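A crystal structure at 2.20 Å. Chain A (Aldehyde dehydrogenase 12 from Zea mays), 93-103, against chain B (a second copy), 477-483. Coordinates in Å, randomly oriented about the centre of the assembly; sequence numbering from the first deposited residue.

Chain A 93-103: PKHGLHNPLKA
Chain B (477-483) VLGRSVN

Chain A 93-103 contains no regular helix or strand. It is built around two type I beta turns. The first runs from Pro A93 to Gly A96 and is closed by Gly A96 N to Pro A93 O at 3.0 Å. Its central residues, Lys A94 and His A95, have phi/psi of -72/-15 and -91/17. Gly A96 follows at 84/167, where positive phi favours glycine; a CB there would clash with His A98 O. His A98 and Asn A99 are extended, at -159/163 and -152/176. The second turn, Asn A99 to Lys A102, has Pro A100 (-57/-16) and Leu A101 (-114/-7) at its centre. It is held both ways, by Lys A102 N to Asn A99 O and Asn A99 N to Lys A102 O, each 3.1 Å.

Chain B enters as the last part of a helix. Val B477 and Leu B478 are helical, at -72/-40 and -65/-42, and Gly B479 follows at -65/-23. Arg B480 shifts to -118/41, and Ser B481 is extended at -147/178. Arg B480 N bonds to Val B477 O at 3.2 Å. Ser B481, chi1 p, directs OG back to Val B477 O at 2.7 Å.

Two CA pairs set the register. Lys A102 CA lies 4.9 Å from Gly B479 CA. His A95 CA lies 5.6 Å from Arg B480 CA. The stretches bury 389 Å² together.

The hydrogen bond between them runs from Asn A99 ND2 to Gly B479 O, 2.8 Å with an angle of 159°. Asn A99 has chi1 57° (p) and chi2 61°. The same ND2 donates to His A95 O at 2.8 Å, and OD1 accepts from Leu A101 N at 2.9 Å. One amide thus braces its own loop while reaching across to the other chain.

His A95 points toward chain B, with chi1 37° (p) and chi2 93°. Its ring lies flat against the backbone of Arg B480. Arg B480 CA sits 3.4 Å from the ring centroid, 6° off the normal, in a CH-pi contact. The closest atoms of the pair are His A95 CD2 and Arg B480 C, 3.3 Å apart.

Lys A102 (t, t, p, t) fixes this ring from its own chain: NZ donates to His A95 ND1 at 2.9 Å and to Gly A96 O at 2.7 Å. Its aliphatic part also packs across the interface, with CD 3.5 Å from Gly B479 O. Glycine suits position B479 because its CA faces the second turn. An ideal CB would be a tight 3.3 Å from Lys A102 CB.

Apolar contacts complete the interface. Leu A101 (m, t) points toward chain B and places CD1 3.7 Å from Leu B478 CB. Val B482, chi1 171° (t), puts CG2 3.7 Å from Lys A94 CB. The Lys A94 side chain then leads away, as does that of Arg B480 (m, t, m), and both charged ends bond elsewhere in the structure.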

# COMPACT_ATOMS: atom_id res chain seq x y z
N PRO A 93 16.47 -24.38 5.70
CA PRO A 93 16.83 -23.52 6.84
C PRO A 93 15.72 -22.53 7.14
O PRO A 93 14.77 -22.36 6.38
CB PRO A 93 18.10 -22.82 6.35
CG PRO A 93 17.88 -22.71 4.87
CD PRO A 93 17.15 -23.97 4.46
N LYS A 94 15.87 -21.83 8.27
CA LYS A 94 14.84 -20.89 8.67
C LYS A 94 14.81 -19.64 7.79
O LYS A 94 13.83 -18.90 7.82
CB LYS A 94 15.02 -20.51 10.14
CG LYS A 94 14.49 -21.57 11.08
CD LYS A 94 14.75 -21.21 12.54
CE LYS A 94 16.16 -21.58 12.96
NZ LYS A 94 16.39 -21.42 14.42
N HIS A 95 15.87 -19.40 7.00
CA HIS A 95 15.84 -18.34 6.00
C HIS A 95 15.35 -18.83 4.64
O HIS A 95 15.55 -18.14 3.64
CB HIS A 95 17.21 -17.66 5.88
CG HIS A 95 18.38 -18.58 6.02
ND1 HIS A 95 18.99 -19.17 4.94
CD2 HIS A 95 19.08 -18.96 7.11
CE1 HIS A 95 20.01 -19.91 5.37
NE2 HIS A 95 20.08 -19.80 6.68
N GLY A 96 14.71 -20.00 4.60
CA GLY A 96 13.89 -20.39 3.47
C GLY A 96 14.67 -21.02 2.33
O GLY A 96 15.90 -20.99 2.25
N LEU A 97 13.91 -21.64 1.42
CA LEU A 97 14.47 -22.03 0.13
C LEU A 97 14.86 -20.79 -0.67
O LEU A 97 15.78 -20.85 -1.49
CB LEU A 97 13.47 -22.88 -0.66
CG LEU A 97 13.02 -24.19 -0.01
CD1 LEU A 97 12.18 -25.01 -0.96
CD2 LEU A 97 14.24 -24.96 0.43
N HIS A 98 14.17 -19.68 -0.43
CA HIS A 98 14.53 -18.38 -0.97
C HIS A 98 13.87 -17.32 -0.11
O HIS A 98 12.94 -17.60 0.66
CB HIS A 98 14.12 -18.23 -2.44
CG HIS A 98 12.64 -18.32 -2.66
ND1 HIS A 98 12.00 -19.50 -2.99
CD2 HIS A 98 11.67 -17.38 -2.59
CE1 HIS A 98 10.71 -19.28 -3.12
NE2 HIS A 98 10.48 -18.00 -2.88
N ASN A 99 14.36 -16.09 -0.23
CA ASN A 99 13.78 -14.95 0.46
C ASN A 99 14.08 -13.72 -0.39
O ASN A 99 14.77 -13.85 -1.41
CB ASN A 99 14.31 -14.84 1.89
CG ASN A 99 15.82 -14.74 1.95
OD1 ASN A 99 16.42 -13.81 1.41
ND2 ASN A 99 16.44 -15.68 2.67
N PRO A 100 13.59 -12.52 -0.04
CA PRO A 100 13.82 -11.36 -0.91
C PRO A 100 15.28 -11.06 -1.21
O PRO A 100 15.55 -10.31 -2.16
CB PRO A 100 13.17 -10.21 -0.13
CG PRO A 100 12.09 -10.85 0.62
CD PRO A 100 12.62 -12.20 1.03
N LEU A 101 16.23 -11.61 -0.46
CA LEU A 101 17.65 -11.35 -0.69
C LEU A 101 18.44 -12.57 -1.14
O LEU A 101 19.62 -12.42 -1.48
CB LEU A 101 18.30 -10.78 0.58
CG LEU A 101 17.79 -9.42 1.06
CD1 LEU A 101 18.61 -8.93 2.25
CD2 LEU A 101 17.81 -8.41 -0.07
N LYS A 102 17.84 -13.76 -1.14
CA LYS A 102 18.56 -14.99 -1.42
C LYS A 102 17.82 -15.80 -2.47
O LYS A 102 16.61 -16.02 -2.35
CB LYS A 102 18.74 -15.83 -0.15
CG LYS A 102 19.51 -17.11 -0.38
CD LYS A 102 19.52 -17.98 0.86
CE LYS A 102 18.13 -18.52 1.13
NZ LYS A 102 18.13 -19.55 2.20
N ALA A 103 18.55 -16.26 -3.49
CA ALA A 103 17.99 -17.00 -4.62
C ALA A 103 16.70 -16.37 -5.15
O ALA A 103 15.70 -17.07 -5.34
CB ALA A 103 17.76 -18.45 -4.24
N VAL B 477 25.13 -12.57 4.43
CA VAL B 477 24.74 -12.83 5.82
C VAL B 477 23.26 -12.53 6.03
O VAL B 477 22.56 -13.27 6.73
CB VAL B 477 25.64 -12.02 6.78
CG1 VAL B 477 25.20 -12.22 8.21
CG2 VAL B 477 27.09 -12.43 6.62
N LEU B 478 22.77 -11.44 5.43
CA LEU B 478 21.35 -11.10 5.55
C LEU B 478 20.47 -12.15 4.89
O LEU B 478 19.42 -12.52 5.44
CB LEU B 478 21.08 -9.72 4.93
CG LEU B 478 21.44 -8.47 5.73
CD1 LEU B 478 21.29 -7.24 4.86
CD2 LEU B 478 20.56 -8.36 6.96
N GLY B 479 20.86 -12.65 3.72
CA GLY B 479 20.09 -13.69 3.06
C GLY B 479 20.04 -15.00 3.82
O GLY B 479 19.11 -15.79 3.62
N ARG B 480 21.02 -15.25 4.69
CA ARG B 480 21.11 -16.50 5.43
C ARG B 480 21.01 -16.26 6.93
O ARG B 480 21.73 -16.86 7.73
CB ARG B 480 22.40 -17.25 5.07
CG ARG B 480 22.52 -17.59 3.58
CD ARG B 480 23.62 -18.60 3.32
NE ARG B 480 24.95 -17.99 3.34
CZ ARG B 480 26.08 -18.68 3.40
NH1 ARG B 480 26.06 -20.00 3.46
NH2 ARG B 480 27.25 -18.04 3.40
N SER B 481 20.10 -15.37 7.32
CA SER B 481 19.78 -15.12 8.72
C SER B 481 18.30 -14.76 8.81
O SER B 481 17.60 -14.67 7.79
CB SER B 481 20.68 -14.03 9.32
OG SER B 481 20.62 -12.84 8.56
N VAL B 482 17.81 -14.54 10.03
CA VAL B 482 16.37 -14.48 10.28
C VAL B 482 15.96 -13.26 11.10
O VAL B 482 14.88 -12.70 10.87
CB VAL B 482 15.90 -15.78 10.96
CG1 VAL B 482 14.47 -15.66 11.44
CG2 VAL B 482 16.04 -16.96 10.02
N ASN B 483 16.82 -12.83 12.03
CA ASN B 483 16.42 -11.98 13.16
C ASN B 483 15.56 -10.79 12.73
O ASN B 483 15.90 -10.08 11.78
CB ASN B 483 17.66 -11.50 13.91
CG ASN B 483 18.32 -12.61 14.71
OD1 ASN B 483 18.25 -13.78 14.34
ND2 ASN B 483 18.95 -12.24 15.82